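PDB 2GZA: type IV secretion system protein VirB11 from Brucella suis, which hydrolyses ATP as a hexameric ATPase of the VirB type IV secretion system, which could be required for establishing the bacterium's replication niche in the host. Local coordinates for residues C[104-112]-C[220-228]; C[293-301]-C[311-322]. All coordinates share one frame; numbering follows the deposited sequence.

Contact 1 of 2, residues C[104-112]-C[220-228]; sequences IVRPPACEH and PNHVHLFYP
Cys110 and Leu225 face each other across a single antiparallel bridge, their CA atoms 4.2 Å apart. The evidence is the pair of bonds around them: Phe226 N donates to Ala109 O at 2.6 Å, from 49° out of the carbonyl plane, and Glu111 N donates to His224 O at 3.0 Å. Because both bonds belong to flanking residues, Cys110 and Leu225 form a non-hydrogen-bonded pair.

The side chain of Glu111 leaves the bridge and runs beside His224, both pointing the same way. Its CB lies 4.2 Å from His224 O. CG is placed anti to the backbone N (chi1 -171°), and the extended chain brings CD to 4.0 Å from His224 CD2. OE1 then comes to the ring edge, 3.1 Å from His224 CD2, with carboxylate and ring planes 44° apart. The same oxygen accepts from two waters, one bonded to His222 NE2 and the other taking the N-H of His224, and it makes a salt bridge with Arg45. The imidazole is held from elsewhere, by ND1 to Thr207 OG1.

In the fold, the bridge ties the turn after strand 101-105 of the amino-terminal antiparallel sheet to strand 222-226, an outermost strand of a parallel sheet in the P-loop ATPase part of the chain.

Beside Cys110 the contact turns apolar. Val105 CG1 meets Leu225 CD2 at 3.8 Å, the two side chains crossing at about a right angle, and Leu225 also touches Leu244 and Cys248. The Phe226 ring instead turns its edge to the peptide between Cys110 and Glu111.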
loop_
_atom_site.group_PDB
_atom_site.type_symbol
_atom_site.label_atom_id
_atom_site.label_comp_id
_atom_site.label_asym_id
_atom_site.label_seq_id
_atom_site.Cartn_x
_atom_site.Cartn_y
_atom_site.Cartn_z
ATOM N N ILE C 104 -15.126 -17.709 33.105
ATOM C CA ILE C 104 -16.529 -18.038 33.266
ATOM C C ILE C 104 -17.337 -17.637 32.038
ATOM O O ILE C 104 -17.275 -16.495 31.572
ATOM C CB ILE C 104 -17.143 -17.422 34.548
ATOM C CG1 ILE C 104 -16.362 -17.875 35.789
ATOM C CG2 ILE C 104 -18.623 -17.807 34.673
ATOM C CD1 ILE C 104 -16.900 -17.357 37.105
ATOM N N VAL C 105 -18.077 -18.606 31.510
ATOM C CA VAL C 105 -19.032 -18.365 30.437
ATOM C C VAL C 105 -20.429 -18.707 30.942
ATOM O O VAL C 105 -20.644 -19.779 31.506
ATOM C CB VAL C 105 -18.728 -19.211 29.183
ATOM C CG1 VAL C 105 -19.514 -18.685 27.978
ATOM C CG2 VAL C 105 -17.245 -19.221 28.892
ATOM N N ARG C 106 -21.372 -17.786 30.749
ATOM C CA ARG C 106 -22.759 -18.017 31.153
ATOM C C ARG C 106 -23.746 -18.108 29.960
ATOM O O ARG C 106 -23.415 -17.676 28.856
ATOM C CB ARG C 106 -23.210 -17.024 32.237
ATOM C CG ARG C 106 -23.387 -15.599 31.790
ATOM C CD ARG C 106 -24.481 -14.915 32.588
ATOM N NE ARG C 106 -25.795 -15.088 31.963
ATOM C CZ ARG C 106 -26.959 -14.889 32.571
ATOM N NH1 ARG C 106 -27.002 -14.510 33.842
ATOM N NH2 ARG C 106 -28.090 -15.077 31.903
ATOM N N PRO C 107 -24.939 -18.701 30.194
ATOM C CA PRO C 107 -26.040 -19.192 29.352
ATOM C C PRO C 107 -26.473 -18.620 27.989
ATOM O O PRO C 107 -27.066 -19.377 27.214
ATOM C CB PRO C 107 -27.214 -19.188 30.304
ATOM C CG PRO C 107 -26.603 -19.681 31.511
ATOM C CD PRO C 107 -25.251 -19.003 31.599
ATOM N N PRO C 108 -26.299 -17.320 27.696
ATOM C CA PRO C 108 -26.497 -17.191 26.242
ATOM C C PRO C 108 -25.295 -17.767 25.479
ATOM O O PRO C 108 -25.480 -18.476 24.489
ATOM C CB PRO C 108 -26.658 -15.688 26.016
ATOM C CG PRO C 108 -26.008 -15.048 27.205
ATOM C CD PRO C 108 -26.059 -16.030 28.366
ATOM N N ALA C 109 -24.084 -17.504 25.965
ATOM C CA ALA C 109 -22.876 -17.934 25.268
ATOM C C ALA C 109 -22.497 -19.408 25.478
ATOM O O ALA C 109 -21.672 -19.941 24.743
ATOM C CB ALA C 109 -21.715 -17.018 25.605
ATOM N N CYS C 110 -23.093 -20.058 26.475
ATOM C CA CYS C 110 -22.922 -21.500 26.673
ATOM C C CYS C 110 -24.283 -22.183 26.774
ATOM O O CYS C 110 -25.294 -21.514 26.907
ATOM C CB CYS C 110 -22.083 -21.796 27.920
ATOM S SG CYS C 110 -22.939 -21.539 29.498
ATOM N N GLU C 111 -24.294 -23.512 26.716
ATOM C CA GLU C 111 -25.512 -24.321 26.810
ATOM C C GLU C 111 -26.425 -23.839 27.929
ATOM O O GLU C 111 -25.965 -23.607 29.051
ATOM C CB GLU C 111 -25.139 -25.787 27.047
ATOM C CG GLU C 111 -26.285 -26.805 26.958
ATOM C CD GLU C 111 -25.853 -28.237 27.297
ATOM O OE1 GLU C 111 -24.673 -28.584 27.121
ATOM O OE2 GLU C 111 -26.703 -29.031 27.746
ATOM N N HIS C 112 -27.716 -23.693 27.618
ATOM C CA HIS C 112 -28.696 -23.216 28.591
ATOM C C HIS C 112 -28.810 -24.153 29.784
ATOM O O HIS C 112 -28.715 -25.374 29.640
ATOM C CB HIS C 112 -30.065 -22.968 27.947
ATOM C CG HIS C 112 -30.789 -24.212 27.543
ATOM N ND1 HIS C 112 -30.783 -24.693 26.249
ATOM C CD2 HIS C 112 -31.557 -25.066 28.260
ATOM C CE1 HIS C 112 -31.507 -25.795 26.188
ATOM N NE2 HIS C 112 -31.988 -26.042 27.395
ATOM N N PRO C 220 -18.104 -36.936 28.179
ATOM C CA PRO C 220 -18.666 -36.287 29.376
ATOM C C PRO C 220 -18.057 -34.917 29.685
ATOM O O PRO C 220 -18.755 -34.022 30.145
ATOM C CB PRO C 220 -18.344 -37.277 30.509
ATOM C CG PRO C 220 -17.275 -38.174 29.963
ATOM C CD PRO C 220 -17.544 -38.260 28.491
ATOM N N ASN C 221 -16.766 -34.769 29.426
ATOM C CA ASN C 221 -16.062 -33.522 29.690
ATOM C C ASN C 221 -16.120 -32.602 28.470
ATOM O O ASN C 221 -15.205 -32.590 27.647
ATOM C CB ASN C 221 -14.612 -33.820 30.107
ATOM C CG ASN C 221 -13.863 -32.596 30.629
ATOM O OD1 ASN C 221 -14.370 -31.477 30.613
ATOM N ND2 ASN C 221 -12.637 -32.813 31.086
ATOM N N HIS C 222 -17.205 -31.842 28.349
ATOM C CA HIS C 222 -17.357 -30.913 27.231
ATOM C C HIS C 222 -18.107 -29.646 27.610
ATOM O O HIS C 222 -18.804 -29.607 28.630
ATOM C CB HIS C 222 -18.004 -31.592 26.009
ATOM C CG HIS C 222 -19.466 -31.876 26.164
ATOM N ND1 HIS C 222 -19.944 -33.078 26.631
ATOM C CD2 HIS C 222 -20.555 -31.111 25.919
ATOM C CE1 HIS C 222 -21.263 -33.044 26.665
ATOM N NE2 HIS C 222 -21.658 -31.859 26.239
ATOM N N VAL C 223 -17.945 -28.617 26.782
ATOM C CA VAL C 223 -18.686 -27.365 26.921
ATOM C C VAL C 223 -19.180 -26.941 25.541
ATOM O O VAL C 223 -18.385 -26.866 24.600
ATOM C CB VAL C 223 -17.809 -26.239 27.557
ATOM C CG1 VAL C 223 -18.555 -24.919 27.582
ATOM C CG2 VAL C 223 -17.376 -26.618 28.972
ATOM N N HIS C 224 -20.482 -26.691 25.417
ATOM C CA HIS C 224 -21.038 -26.138 24.180
ATOM C C HIS C 224 -21.117 -24.628 24.293
ATOM O O HIS C 224 -21.829 -24.107 25.151
ATOM C CB HIS C 224 -22.434 -26.690 23.884
ATOM C CG HIS C 224 -22.486 -28.174 23.727
ATOM N ND1 HIS C 224 -21.803 -28.843 22.736
ATOM C CD2 HIS C 224 -23.168 -29.116 24.417
ATOM C CE1 HIS C 224 -22.050 -30.135 22.836
ATOM N NE2 HIS C 224 -22.878 -30.326 23.844
ATOM N N LEU C 225 -20.381 -23.934 23.434
ATOM C CA LEU C 225 -20.452 -22.481 23.360
ATOM C C LEU C 225 -21.274 -22.030 22.153
ATOM O O LEU C 225 -21.284 -22.689 21.111
ATOM C CB LEU C 225 -19.059 -21.852 23.331
ATOM C CG LEU C 225 -18.071 -22.154 24.466
ATOM C CD1 LEU C 225 -16.714 -21.543 24.160
ATOM C CD2 LEU C 225 -18.582 -21.672 25.823
ATOM N N PHE C 226 -21.960 -20.902 22.300
ATOM C CA PHE C 226 -22.885 -20.415 21.281
ATOM C C PHE C 226 -22.742 -18.922 21.002
ATOM O O PHE C 226 -22.530 -18.130 21.926
ATOM C CB PHE C 226 -24.319 -20.746 21.676
ATOM C CG PHE C 226 -24.595 -22.208 21.724
ATOM C CD1 PHE C 226 -24.521 -22.900 22.926
ATOM C CD2 PHE C 226 -24.904 -22.903 20.560
ATOM C CE1 PHE C 226 -24.769 -24.259 22.973
ATOM C CE2 PHE C 226 -25.150 -24.263 20.600
ATOM C CZ PHE C 226 -25.084 -24.943 21.808
ATOM N N TYR C 227 -22.825 -18.556 19.721
ATOM C CA TYR C 227 -22.848 -17.160 19.305
ATOM C C TYR C 227 -24.161 -16.869 18.568
ATOM O O TYR C 227 -24.649 -17.718 17.814
ATOM C CB TYR C 227 -21.615 -16.793 18.456
ATOM C CG TYR C 227 -21.453 -17.579 17.171
ATOM C CD1 TYR C 227 -21.987 -17.115 15.972
ATOM C CD2 TYR C 227 -20.755 -18.781 17.153
ATOM C CE1 TYR C 227 -21.841 -17.839 14.784
ATOM C CE2 TYR C 227 -20.608 -19.512 15.981
ATOM C CZ TYR C 227 -21.150 -19.035 14.803
ATOM O OH TYR C 227 -21.004 -19.757 13.644
ATOM N N PRO C 228 -24.748 -15.680 18.792
ATOM C CA PRO C 228 -26.103 -15.400 18.284
ATOM C C PRO C 228 -26.154 -15.140 16.775
ATOM O O PRO C 228 -25.102 -15.002 16.150
ATOM C CB PRO C 228 -26.516 -14.160 19.079
ATOM C CG PRO C 228 -25.233 -13.482 19.429
ATOM C CD PRO C 228 -24.174 -14.539 19.526
HETATM O O HOH W 1 -24.192 -16.340 22.353
HETATM O O HOH W 2 -24.398 -31.143 26.877
HETATM O O HOH W 3 -22.292 -27.207 27.469
#

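Contact 2 of 2, residues C[293-301]-C[311-322]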
loop_
_atom_site.group_PDB
_atom_site.type_symbol
_atom_site.label_atom_id
_atom_site.label_comp_id
_atom_site.label_asym_id
_atom_site.label_seq_id
_atom_site.Cartn_x
_atom_site.Cartn_y
_atom_site.Cartn_z
ATOM N N PHE C 293 -8.922 -23.795 0.646
ATOM C CA PHE C 293 -7.826 -22.898 1.001
ATOM C C PHE C 293 -8.054 -21.525 0.388
ATOM O O PHE C 293 -7.765 -20.499 1.003
ATOM C CB PHE C 293 -6.472 -23.468 0.564
ATOM C CG PHE C 293 -5.991 -24.594 1.429
ATOM C CD1 PHE C 293 -5.472 -24.343 2.690
ATOM C CD2 PHE C 293 -6.065 -25.905 0.983
ATOM C CE1 PHE C 293 -5.025 -25.385 3.498
ATOM C CE2 PHE C 293 -5.627 -26.949 1.777
ATOM C CZ PHE C 293 -5.106 -26.690 3.043
ATOM N N GLU C 294 -8.594 -21.530 -0.826
ATOM C CA GLU C 294 -8.943 -20.313 -1.547
ATOM C C GLU C 294 -9.957 -19.475 -0.768
ATOM O O GLU C 294 -9.769 -18.272 -0.590
ATOM C CB GLU C 294 -9.510 -20.686 -2.920
ATOM C CG GLU C 294 -9.137 -19.752 -4.043
ATOM C CD GLU C 294 -7.678 -19.851 -4.456
ATOM O OE1 GLU C 294 -6.991 -18.809 -4.443
ATOM O OE2 GLU C 294 -7.220 -20.960 -4.804
ATOM N N ARG C 295 -11.019 -20.122 -0.295
ATOM C CA ARG C 295 -12.057 -19.450 0.486
ATOM C C ARG C 295 -11.638 -19.090 1.910
ATOM O O ARG C 295 -12.082 -18.080 2.437
ATOM C CB ARG C 295 -13.339 -20.274 0.511
ATOM C CG ARG C 295 -14.104 -20.235 -0.801
ATOM C CD ARG C 295 -15.580 -20.475 -0.604
ATOM N NE ARG C 295 -16.247 -19.318 -0.019
ATOM C CZ ARG C 295 -16.912 -19.326 1.128
ATOM N NH1 ARG C 295 -17.031 -20.438 1.841
ATOM N NH2 ARG C 295 -17.480 -18.214 1.556
ATOM N N LEU C 296 -10.794 -19.917 2.528
ATOM C CA LEU C 296 -10.274 -19.634 3.872
ATOM C C LEU C 296 -9.421 -18.376 3.877
ATOM O O LEU C 296 -9.473 -17.585 4.821
ATOM C CB LEU C 296 -9.475 -20.816 4.429
ATOM C CG LEU C 296 -10.260 -22.096 4.733
ATOM C CD1 LEU C 296 -9.336 -23.198 5.199
ATOM C CD2 LEU C 296 -11.370 -21.850 5.742
ATOM N N ALA C 297 -8.658 -18.197 2.804
ATOM C CA ALA C 297 -7.817 -17.021 2.621
ATOM C C ALA C 297 -8.638 -15.741 2.517
ATOM O O ALA C 297 -8.255 -14.719 3.079
ATOM C CB ALA C 297 -6.921 -17.190 1.403
ATOM N N LEU C 298 -9.766 -15.808 1.811
ATOM C CA LEU C 298 -10.691 -14.683 1.709
ATOM C C LEU C 298 -11.327 -14.338 3.059
ATOM O O LEU C 298 -11.586 -13.173 3.348
ATOM C CB LEU C 298 -11.768 -14.975 0.665
ATOM C CG LEU C 298 -11.558 -14.694 -0.836
ATOM C CD1 LEU C 298 -10.105 -14.786 -1.307
ATOM C CD2 LEU C 298 -12.470 -15.584 -1.684
ATOM N N MET C 299 -11.566 -15.353 3.882
ATOM C CA MET C 299 -12.115 -15.145 5.211
ATOM C C MET C 299 -11.100 -14.438 6.115
ATOM O O MET C 299 -11.467 -13.556 6.892
ATOM C CB MET C 299 -12.561 -16.471 5.820
ATOM C CG MET C 299 -13.751 -17.065 5.128
ATOM S SD MET C 299 -14.052 -18.758 5.630
ATOM C CE MET C 299 -15.384 -19.187 4.511
ATOM N N VAL C 300 -9.831 -14.821 5.995
ATOM C CA VAL C 300 -8.748 -14.186 6.744
ATOM C C VAL C 300 -8.684 -12.684 6.450
ATOM O O VAL C 300 -8.489 -11.864 7.355
ATOM C CB VAL C 300 -7.370 -14.855 6.449
ATOM C CG1 VAL C 300 -6.234 -14.119 7.156
ATOM C CG2 VAL C 300 -7.377 -16.321 6.867
ATOM N N LEU C 301 -8.882 -12.329 5.187
ATOM C CA LEU C 301 -8.870 -10.936 4.768
ATOM C C LEU C 301 -10.028 -10.110 5.330
ATOM O O LEU C 301 -10.027 -8.892 5.203
ATOM C CB LEU C 301 -8.822 -10.839 3.241
ATOM C CG LEU C 301 -7.524 -11.264 2.553
ATOM C CD1 LEU C 301 -7.751 -11.468 1.059
ATOM C CD2 LEU C 301 -6.408 -10.258 2.806
ATOM N N TYR C 311 -0.951 -11.859 0.915
ATOM C CA TYR C 311 -1.724 -13.021 0.512
ATOM C C TYR C 311 -0.906 -14.315 0.595
ATOM O O TYR C 311 -1.385 -15.330 1.105
ATOM C CB TYR C 311 -2.304 -12.813 -0.899
ATOM C CG TYR C 311 -3.184 -13.952 -1.356
ATOM C CD1 TYR C 311 -4.519 -14.036 -0.957
ATOM C CD2 TYR C 311 -2.674 -14.961 -2.161
ATOM C CE1 TYR C 311 -5.315 -15.090 -1.361
ATOM C CE2 TYR C 311 -3.459 -16.011 -2.567
ATOM C CZ TYR C 311 -4.775 -16.071 -2.165
ATOM O OH TYR C 311 -5.543 -17.123 -2.570
ATOM N N GLU C 312 0.324 -14.266 0.089
ATOM C CA GLU C 312 1.242 -15.405 0.156
ATOM C C GLU C 312 1.511 -15.903 1.584
ATOM O O GLU C 312 1.748 -17.086 1.776
ATOM C CB GLU C 312 2.556 -15.087 -0.568
ATOM N N ILE C 313 1.451 -15.011 2.573
ATOM C CA ILE C 313 1.658 -15.370 3.979
ATOM C C ILE C 313 0.406 -16.010 4.578
ATOM O O ILE C 313 0.504 -16.950 5.365
ATOM C CB ILE C 313 2.159 -14.147 4.806
ATOM C CG1 ILE C 313 3.474 -13.607 4.227
ATOM C CG2 ILE C 313 2.317 -14.482 6.290
ATOM C CD1 ILE C 313 4.534 -14.667 3.935
ATOM N N ILE C 314 -0.766 -15.512 4.184
ATOM C CA ILE C 314 -2.040 -16.111 4.572
ATOM C C ILE C 314 -2.080 -17.564 4.090
ATOM O O ILE C 314 -2.382 -18.480 4.860
ATOM C CB ILE C 314 -3.234 -15.300 3.996
ATOM C CG1 ILE C 314 -3.275 -13.911 4.636
ATOM C CG2 ILE C 314 -4.556 -16.038 4.214
ATOM C CD1 ILE C 314 -4.191 -12.921 3.964
ATOM N N ARG C 315 -1.739 -17.763 2.820
ATOM C CA ARG C 315 -1.707 -19.086 2.218
ATOM C C ARG C 315 -0.676 -20.000 2.865
ATOM O O ARG C 315 -0.875 -21.208 2.956
ATOM C CB ARG C 315 -1.458 -18.992 0.709
ATOM C CG ARG C 315 -2.634 -18.420 -0.108
ATOM C CD ARG C 315 -3.938 -19.204 0.095
ATOM N NE ARG C 315 -3.832 -20.560 -0.431
ATOM C CZ ARG C 315 -4.247 -20.939 -1.636
ATOM N NH1 ARG C 315 -4.832 -20.070 -2.457
ATOM N NH2 ARG C 315 -4.082 -22.194 -2.017
ATOM N N ARG C 316 0.425 -19.422 3.316
ATOM C CA ARG C 316 1.422 -20.184 4.046
ATOM C C ARG C 316 0.931 -20.571 5.446
ATOM O O ARG C 316 1.170 -21.690 5.895
ATOM C CB ARG C 316 2.732 -19.407 4.107
ATOM C CG ARG C 316 3.794 -20.030 4.984
ATOM C CD ARG C 316 4.368 -18.926 5.825
ATOM N NE ARG C 316 5.587 -19.271 6.554
ATOM C CZ ARG C 316 6.769 -19.503 6.012
ATOM N NH1 ARG C 316 6.907 -19.474 4.720
ATOM N NH2 ARG C 316 7.812 -19.788 6.766
ATOM N N LEU C 317 0.243 -19.655 6.119
ATOM C CA LEU C 317 -0.324 -19.938 7.435
ATOM C C LEU C 317 -1.338 -21.073 7.388
ATOM O O LEU C 317 -1.336 -21.942 8.251
ATOM C CB LEU C 317 -0.935 -18.677 8.060
ATOM C CG LEU C 317 -0.047 -17.940 9.066
ATOM C CD1 LEU C 317 0.517 -18.888 10.141
ATOM C CD2 LEU C 317 1.073 -17.235 8.379
ATOM N N LEU C 318 -2.186 -21.057 6.363
ATOM C CA LEU C 318 -3.159 -22.116 6.148
ATOM C C LEU C 318 -2.503 -23.490 5.998
ATOM O O LEU C 318 -2.984 -24.477 6.557
ATOM C CB LEU C 318 -4.025 -21.823 4.918
ATOM C CG LEU C 318 -5.370 -21.097 5.042
ATOM C CD1 LEU C 318 -5.835 -20.972 6.487
ATOM C CD2 LEU C 318 -5.327 -19.743 4.390
ATOM N N TYR C 319 -1.410 -23.543 5.244
ATOM C CA TYR C 319 -0.689 -24.791 5.033
ATOM C C TYR C 319 0.063 -25.291 6.261
ATOM O O TYR C 319 0.240 -26.499 6.423
ATOM C CB TYR C 319 0.264 -24.694 3.839
ATOM C CG TYR C 319 -0.412 -24.600 2.482
ATOM C CD1 TYR C 319 0.080 -23.744 1.499
ATOM C CD2 TYR C 319 -1.541 -25.365 2.178
ATOM C CE1 TYR C 319 -0.534 -23.647 0.254
ATOM C CE2 TYR C 319 -2.161 -25.271 0.937
ATOM C CZ TYR C 319 -1.648 -24.412 -0.018
ATOM O OH TYR C 319 -2.254 -24.320 -1.253
ATOM N N LEU C 320 0.504 -24.371 7.114
ATOM C CA LEU C 320 1.189 -24.728 8.348
ATOM C C LEU C 320 0.231 -25.254 9.401
ATOM O O LEU C 320 0.617 -26.036 10.268
ATOM C CB LEU C 320 1.945 -23.520 8.888
ATOM C CG LEU C 320 3.220 -23.143 8.133
ATOM C CD1 LEU C 320 3.723 -21.812 8.614
ATOM C CD2 LEU C 320 4.302 -24.206 8.284
ATOM N N VAL C 321 -1.021 -24.834 9.297
ATOM C CA VAL C 321 -2.022 -25.053 10.325
ATOM C C VAL C 321 -3.012 -26.158 9.942
ATOM O O VAL C 321 -3.444 -26.929 10.795
ATOM C CB VAL C 321 -2.743 -23.719 10.619
ATOM C CG1 VAL C 321 -4.175 -23.932 11.070
ATOM C CG2 VAL C 321 -1.953 -22.925 11.629
ATOM N N VAL C 322 -3.363 -26.239 8.664
ATOM C CA VAL C 322 -4.383 -27.184 8.200
ATOM C C VAL C 322 -3.733 -28.427 7.626
ATOM O O VAL C 322 -3.049 -28.358 6.609
ATOM C CB VAL C 322 -5.347 -26.552 7.135
ATOM C CG1 VAL C 322 -6.323 -27.593 6.605
ATOM C CG2 VAL C 322 -6.115 -25.375 7.722
HETATM O O HOH W 4 -8.096 -17.141 -2.436
#
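Helices 293-300 and 311-321 approach to 9.7 Å between axes, their N-to-C directions 119° apart. The nearest backbone pair is Ala297 and Ile314, with CA atoms 6.2 Å apart. Here Ala297 is a knob in the hole formed by Tyr311, Ile314, Arg315 and Leu318; its CB is 3.8 Å from Ile314 CG2. Val300 and Ile314 meet tip to tip, while Leu301 CD2 reaches Ile314 CD1.

At the other end, Tyr319 turns its ring edge to the face of Phe293, planes at 52°, with CE2 over the ring centre. Leu318 CB lies at the rim of that ring, 3.7 Å from Phe293 CD1.

Arg315 bends at chi2 and chi3, laying a guanidinium face over Phe293 CB. NH1 bonds to Tyr311 OH at 3.0 Å, in the guanidinium plane, and NH2 to Tyr319 OH at 2.9 Å; together these two bonds should fix the group's rotation. NH1 also makes a salt bridge with Glu294 OE1 at 3.2 Å, carboxylate and guanidinium planes 80° apart. A water donates to Glu294 O and OE1 and accepts from Tyr311 OH.

At a subunit interface, Arg316 salt-bridges Glu294 of one neighbouring subunit; Arg316 of another adds a weak, long ion pair to Glu294. Within the chain, helix 265-274 packs on Val300 and Leu318 through Ile270, strand 281-285 meets Leu296 through Cys284, and Trp344 of strand 339-345 stacks edge-to-face with Phe293.

Contacts 1 and 2 are both buried but share no secondary-structure element; their centres lie 29 Å apart and their nearest atoms about 11 Å. Contact 1 joins the loop after strand 101-105 to strand 222-226 through backbone bonds and bridging waters, burying 342 Å², and no other subunit touches it. Contact 2 packs two successive helices through side chains, burying 631 Å², while Glu294, Arg295 and Arg316 reach residues of neighbouring subunits. Each has one carboxylate paired with an arginine: Glu111 with one outside its segments, Glu294 with one across the contact. The predicted ATP site is at similar range, about 11 Å from Phe226 to Thr189 and about 10 Å from Leu296 to Lys188, side chain to side chain.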